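Long-range contacts in cytolethal distending toxin subunit B (Escherichia coli, PDB 2F1N), which nicks DNA as the endonuclease subunit of a tripartite toxin, very probably damaging the DNA of intoxicated cells and so arresting their cell cycle at G2/M: residues 47-51 with 112-116; 12-18 with 138-143. All coordinates share one frame; numbering follows the deposited sequence.

Overall arrangement
From the N terminus, the chain first runs through residues 12-18, the loop and short 3-10 turn ahead of strand 18-25; these are met much later by 138-143, a tight turn and the start of strand 141-147, which closes the larger loop, interaction 2. Within that span lies the smaller loop of interaction 1, where 47-51 pairs with 112-116, so the two contacts nest. Interaction 1 joins neighbouring strands of the eight-stranded sheet; interaction 2 ties the segment leading into strand 18-25 of that sheet to the six-stranded one. Their centres lie about 10 Å apart and they meet directly: Arg17 lies beside Asp49 at the backbone, and Ile50 packs on Phe143 between the sheets.

Interaction 1. Residues 47-51 with 112-116; sequences AVDIL and VSNRR
The side chain of Asp49 lies across that of Asn114, their carboxylate and amide planes turned 49° apart. From there Asn114 ND2 donates to Asp49 OD1 over 2.9 Å, reaching the anti lone pair, with the acceptor close to the plane of the amide. Asn114 CG sits between its own backbone N and carbonyl carbon (chi1 58°), which folds the amide back over Asp49. A second bond runs beside it, from Asn114 N to Asp49 O at 3.0 Å, so the same two residues are linked through both backbone and side chain. Asparagine suits this place because its amide can donate to an acid just where the strand pairing gives way to loop; Asp49 OD2 is taken by the backbone N of Arg17.

Further along, the pairing is regular antiparallel sheet. Leu51 and Val112 form a hydrogen-bonded pair, Leu51 N giving to Val112 O at 2.9 Å and Val112 N to Leu51 O at 2.8 Å, and their CB atoms stand 4.3 Å apart. Ile50 and Ser113 make the adjoining non-hydrogen-bonded pair, with Ile50 CG1 lying 4.2 Å from Ser113 CB; a small serine probably leaves room for the branched isoleucine beside it.

Alternation sends Leu51 and Val112 to one side, where Val38, Trp34 and Ile42 of helix 31-42 pack on them, as apolar residues under a helix should. Ile50 and Ser113 face the other way, toward Ile138 and Ile136 of strand 133-138 in the second sheet, while strands 18-25 and 92-98 flank the pair within their own sheet.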
loop_
_atom_site.group_PDB
_atom_site.type_symbol
_atom_site.label_atom_id
_atom_site.label_comp_id
_atom_site.label_asym_id
_atom_site.label_seq_id
_atom_site.Cartn_x
_atom_site.Cartn_y
_atom_site.Cartn_z
ATOM N N ALA A 47 4.800 -16.025 0.305
ATOM C CA ALA A 47 4.996 -14.727 -0.360
ATOM C C ALA A 47 3.719 -13.944 -0.411
ATOM O O ALA A 47 2.658 -14.505 -0.704
ATOM C CB ALA A 47 5.504 -14.915 -1.771
ATOM N N VAL A 48 3.800 -12.642 -0.155
ATOM C CA VAL A 48 2.616 -11.827 -0.461
ATOM C C VAL A 48 2.576 -11.461 -1.947
ATOM O O VAL A 48 3.626 -11.362 -2.570
ATOM C CB VAL A 48 2.510 -10.592 0.443
ATOM C CG1 VAL A 48 2.739 -10.993 1.932
ATOM C CG2 VAL A 48 3.475 -9.513 0.020
ATOM N N ASP A 49 1.363 -11.295 -2.483
ATOM C CA ASP A 49 1.126 -10.909 -3.886
ATOM C C ASP A 49 1.341 -9.411 -4.110
ATOM O O ASP A 49 1.863 -9.011 -5.154
ATOM C CB ASP A 49 -0.311 -11.271 -4.244
ATOM C CG ASP A 49 -0.583 -12.747 -4.035
ATOM O OD1 ASP A 49 0.218 -13.568 -4.581
ATOM O OD2 ASP A 49 -1.532 -13.194 -3.320
ATOM N N ILE A 50 0.921 -8.603 -3.136
ATOM C CA ILE A 50 1.043 -7.150 -3.259
ATOM C C ILE A 50 1.612 -6.643 -1.948
ATOM O O ILE A 50 1.121 -6.994 -0.878
ATOM C CB ILE A 50 -0.311 -6.506 -3.575
ATOM C CG1 ILE A 50 -0.706 -6.897 -5.016
ATOM C CG2 ILE A 50 -0.190 -4.959 -3.545
ATOM C CD1 ILE A 50 -2.115 -6.814 -5.317
ATOM N N LEU A 51 2.685 -5.859 -2.033
ATOM C CA LEU A 51 3.209 -5.160 -0.882
ATOM C C LEU A 51 3.151 -3.626 -1.113
ATOM O O LEU A 51 3.716 -3.100 -2.086
ATOM C CB LEU A 51 4.680 -5.576 -0.606
ATOM C CG LEU A 51 5.411 -4.828 0.517
ATOM C CD1 LEU A 51 4.755 -5.111 1.903
ATOM C CD2 LEU A 51 6.905 -5.156 0.486
ATOM N N VAL A 112 4.687 -3.180 -4.755
ATOM C CA VAL A 112 5.381 -4.278 -5.402
ATOM C C VAL A 112 4.332 -5.363 -5.671
ATOM O O VAL A 112 3.522 -5.678 -4.770
ATOM C CB VAL A 112 6.449 -4.866 -4.479
ATOM C CG1 VAL A 112 7.370 -5.845 -5.269
ATOM C CG2 VAL A 112 7.284 -3.708 -3.858
ATOM N N SER A 113 4.330 -5.879 -6.881
ATOM C CA SER A 113 3.308 -6.885 -7.232
ATOM C C SER A 113 3.844 -8.020 -8.062
ATOM O O SER A 113 4.643 -7.812 -8.944
ATOM C CB SER A 113 2.152 -6.263 -8.006
ATOM O OG SER A 113 2.595 -5.196 -8.770
ATOM N N ASN A 114 3.345 -9.224 -7.808
ATOM C CA ASN A 114 3.802 -10.367 -8.634
ATOM C C ASN A 114 3.057 -10.509 -9.966
ATOM O O ASN A 114 3.333 -11.455 -10.737
ATOM C CB ASN A 114 3.752 -11.678 -7.850
ATOM C CG ASN A 114 2.387 -12.010 -7.307
ATOM O OD1 ASN A 114 1.370 -11.467 -7.709
ATOM N ND2 ASN A 114 2.365 -13.001 -6.408
ATOM N N ARG A 115 2.171 -9.552 -10.239
ATOM C CA ARG A 115 1.513 -9.434 -11.537
ATOM C C ARG A 115 1.703 -8.002 -12.057
ATOM O O ARG A 115 1.595 -7.056 -11.284
ATOM C CB ARG A 115 0.006 -9.751 -11.392
ATOM C CG ARG A 115 -0.269 -11.207 -10.974
ATOM C CD ARG A 115 -1.759 -11.665 -11.037
ATOM N NE ARG A 115 -2.317 -11.759 -12.407
ATOM C CZ ARG A 115 -2.829 -12.872 -12.993
ATOM N NH1 ARG A 115 -2.857 -14.051 -12.370
ATOM N NH2 ARG A 115 -3.316 -12.801 -14.237
ATOM N N ARG A 116 1.935 -7.835 -13.346
ATOM C CA ARG A 116 1.893 -6.494 -13.904
ATOM C C ARG A 116 0.577 -5.794 -13.631
ATOM O O ARG A 116 -0.516 -6.389 -13.804
ATOM C CB ARG A 116 2.165 -6.541 -15.412
ATOM C CG ARG A 116 2.029 -5.202 -16.197
ATOM C CD ARG A 116 2.142 -5.443 -17.761
ATOM N NE ARG A 116 2.178 -4.194 -18.554
ATOM C CZ ARG A 116 1.122 -3.454 -18.926
ATOM N NH1 ARG A 116 -0.120 -3.805 -18.607
ATOM N NH2 ARG A 116 1.331 -2.330 -19.603
#

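Interaction 2. Residues 12-18 with 138-143; sequences DLTDFRV and IGNDAF
The ring of Phe16 has Phe143 CZ over one face, 3.8 Å above its centre, while Ile138 CG2 lies near the ring plane at the edge and Leu13 O in that plane at the edge. Asp141 OD2 approaches obliquely, 3.3 Å from Phe16 CE1. The two phenylalanines form an edge-to-face pair, with centroids 5.0 Å apart and planes inclined at 55°. Phe16 CG stands anti to its carbonyl carbon (chi1 -64°), which directs the ring across to the hairpin. Phe143 is wedged further by two aliphatic branches: Val18 CG1 and Leu13 CD2 come to 3.8 and 3.9 Å of Phe143 CE1, both obliquely. Apolar rings and branched chains suit this buried position between the two sheets.

Toward the tip of the hairpin the contact turns polar. Asn140 ND2 donates to Asp12 OD2 at 2.6 Å, almost straight at 177° and with the oxygen in the amide plane. Asn179 ND2 bonds the same oxygen, so two amides grip it. The acids Asp12 and Asp141 lie close together, though their fine spacing is doubtful; a water lies 2.7 Å from both Asp12 OD1 and Asp141 OD2 and can donate to either.

The type II' turn from Ile138 to Asp141 joins strands 133-138 and 141-147 into a beta hairpin. Gly139 takes the positive phi of the turn's second position, which a residue without a side chain adopts easily. Ile50 also touches Phe16, Val18, Ile138 and Phe143. The two sheets packed face to face here form the central beta sandwich of the DNase I-like fold, a four-layered alpha/beta sandwich.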
loop_
_atom_site.group_PDB
_atom_site.type_symbol
_atom_site.label_atom_id
_atom_site.label_comp_id
_atom_site.label_asym_id
_atom_site.label_seq_id
_atom_site.Cartn_x
_atom_site.Cartn_y
_atom_site.Cartn_z
ATOM N N ASP A 12 -13.768 -10.781 -3.968
ATOM C CA ASP A 12 -12.525 -10.623 -4.720
ATOM C C ASP A 12 -11.252 -10.702 -3.884
ATOM O O ASP A 12 -10.380 -11.555 -4.102
ATOM C CB ASP A 12 -12.534 -9.252 -5.405
ATOM C CG ASP A 12 -13.118 -9.287 -6.804
ATOM O OD1 ASP A 12 -13.179 -10.369 -7.427
ATOM O OD2 ASP A 12 -13.547 -8.259 -7.360
ATOM N N LEU A 13 -11.165 -9.772 -2.937
ATOM C CA LEU A 13 -9.932 -9.491 -2.229
ATOM C C LEU A 13 -9.340 -10.737 -1.543
ATOM O O LEU A 13 -8.113 -10.869 -1.414
ATOM C CB LEU A 13 -10.137 -8.290 -1.289
ATOM C CG LEU A 13 -10.520 -6.959 -1.970
ATOM C CD1 LEU A 13 -10.925 -5.903 -0.962
ATOM C CD2 LEU A 13 -9.378 -6.412 -2.840
ATOM N N THR A 14 -10.201 -11.695 -1.190
ATOM C CA THR A 14 -9.748 -12.905 -0.493
ATOM C C THR A 14 -8.841 -13.849 -1.284
ATOM O O THR A 14 -8.319 -14.794 -0.718
ATOM C CB THR A 14 -10.935 -13.699 0.155
ATOM O OG1 THR A 14 -11.763 -14.263 -0.865
ATOM C CG2 THR A 14 -11.860 -12.756 0.905
ATOM N N ASP A 15 -8.658 -13.604 -2.579
ATOM C CA ASP A 15 -7.762 -14.429 -3.393
ATOM C C ASP A 15 -6.298 -14.019 -3.156
ATOM O O ASP A 15 -5.376 -14.803 -3.434
ATOM C CB ASP A 15 -8.080 -14.266 -4.891
ATOM C CG ASP A 15 -9.193 -15.205 -5.379
ATOM O OD1 ASP A 15 -10.020 -15.686 -4.569
ATOM O OD2 ASP A 15 -9.317 -15.500 -6.582
ATOM N N PHE A 16 -6.114 -12.790 -2.661
ATOM C CA PHE A 16 -4.786 -12.169 -2.501
ATOM C C PHE A 16 -4.264 -12.211 -1.051
ATOM O O PHE A 16 -5.040 -12.014 -0.114
ATOM C CB PHE A 16 -4.853 -10.691 -2.888
ATOM C CG PHE A 16 -5.185 -10.425 -4.343
ATOM C CD1 PHE A 16 -6.493 -10.503 -4.799
ATOM C CD2 PHE A 16 -4.179 -10.069 -5.241
ATOM C CE1 PHE A 16 -6.800 -10.246 -6.139
ATOM C CE2 PHE A 16 -4.465 -9.806 -6.585
ATOM C CZ PHE A 16 -5.777 -9.900 -7.039
ATOM N N ARG A 17 -2.953 -12.433 -0.880
ATOM C CA ARG A 17 -2.257 -12.102 0.377
ATOM C C ARG A 17 -1.567 -10.776 0.090
ATOM O O ARG A 17 -0.830 -10.671 -0.880
ATOM C CB ARG A 17 -1.175 -13.129 0.698
ATOM C CG ARG A 17 -1.683 -14.463 1.169
ATOM C CD ARG A 17 -0.561 -15.454 1.467
ATOM N NE ARG A 17 0.609 -14.858 2.149
ATOM C CZ ARG A 17 0.692 -14.686 3.464
ATOM N NH1 ARG A 17 -0.319 -15.070 4.239
ATOM N NH2 ARG A 17 1.776 -14.149 4.019
ATOM N N VAL A 18 -1.856 -9.761 0.902
ATOM C CA VAL A 18 -1.237 -8.457 0.691
ATOM C C VAL A 18 -0.600 -8.016 2.006
ATOM O O VAL A 18 -0.795 -8.632 3.065
ATOM C CB VAL A 18 -2.261 -7.400 0.185
ATOM C CG1 VAL A 18 -3.016 -7.912 -1.086
ATOM C CG2 VAL A 18 -3.275 -7.069 1.256
ATOM N N ILE A 138 -5.520 -4.727 -10.592
ATOM C CA ILE A 138 -5.275 -6.035 -11.201
ATOM C C ILE A 138 -6.668 -6.625 -11.314
ATOM O O ILE A 138 -7.322 -6.882 -10.287
ATOM C CB ILE A 138 -4.389 -6.887 -10.311
ATOM C CG1 ILE A 138 -2.968 -6.267 -10.266
ATOM C CG2 ILE A 138 -4.254 -8.325 -10.866
ATOM C CD1 ILE A 138 -2.247 -6.700 -9.056
ATOM N N GLY A 139 -7.149 -6.784 -12.540
ATOM C CA GLY A 139 -8.529 -7.278 -12.697
ATOM C C GLY A 139 -9.524 -6.328 -12.049
ATOM O O GLY A 139 -9.505 -5.106 -12.261
ATOM N N ASN A 140 -10.392 -6.889 -11.214
ATOM C CA ASN A 140 -11.467 -6.132 -10.608
ATOM C C ASN A 140 -11.131 -5.533 -9.238
ATOM O O ASN A 140 -12.028 -5.087 -8.537
ATOM C CB ASN A 140 -12.624 -7.112 -10.428
ATOM C CG ASN A 140 -13.917 -6.433 -10.282
ATOM O OD1 ASN A 140 -14.365 -5.717 -11.195
ATOM N ND2 ASN A 140 -14.579 -6.671 -9.133
ATOM N N ASP A 141 -9.836 -5.533 -8.881
ATOM C CA ASP A 141 -9.388 -5.105 -7.559
ATOM C C ASP A 141 -8.310 -4.024 -7.698
ATOM O O ASP A 141 -7.510 -4.082 -8.620
ATOM C CB ASP A 141 -8.767 -6.299 -6.868
ATOM C CG ASP A 141 -9.748 -7.439 -6.698
ATOM O OD1 ASP A 141 -10.801 -7.216 -6.117
ATOM O OD2 ASP A 141 -9.524 -8.581 -7.097
ATOM N N ALA A 142 -8.332 -3.052 -6.792
ATOM C CA ALA A 142 -7.352 -1.985 -6.819
ATOM C C ALA A 142 -6.669 -1.936 -5.459
ATOM O O ALA A 142 -7.309 -2.078 -4.404
ATOM C CB ALA A 142 -8.060 -0.653 -7.132
ATOM N N PHE A 143 -5.352 -1.645 -5.466
ATOM C CA PHE A 143 -4.621 -1.613 -4.214
ATOM C C PHE A 143 -3.800 -0.329 -4.186
ATOM O O PHE A 143 -3.173 -0.010 -5.189
ATOM C CB PHE A 143 -3.660 -2.800 -4.193
ATOM C CG PHE A 143 -4.369 -4.124 -4.268
ATOM C CD1 PHE A 143 -4.828 -4.737 -3.099
ATOM C CD2 PHE A 143 -4.602 -4.721 -5.499
ATOM C CE1 PHE A 143 -5.513 -5.980 -3.159
ATOM C CE2 PHE A 143 -5.287 -5.966 -5.574
ATOM C CZ PHE A 143 -5.714 -6.567 -4.401
HETATM O O HOH W 1 -10.607 -11.026 -7.377
#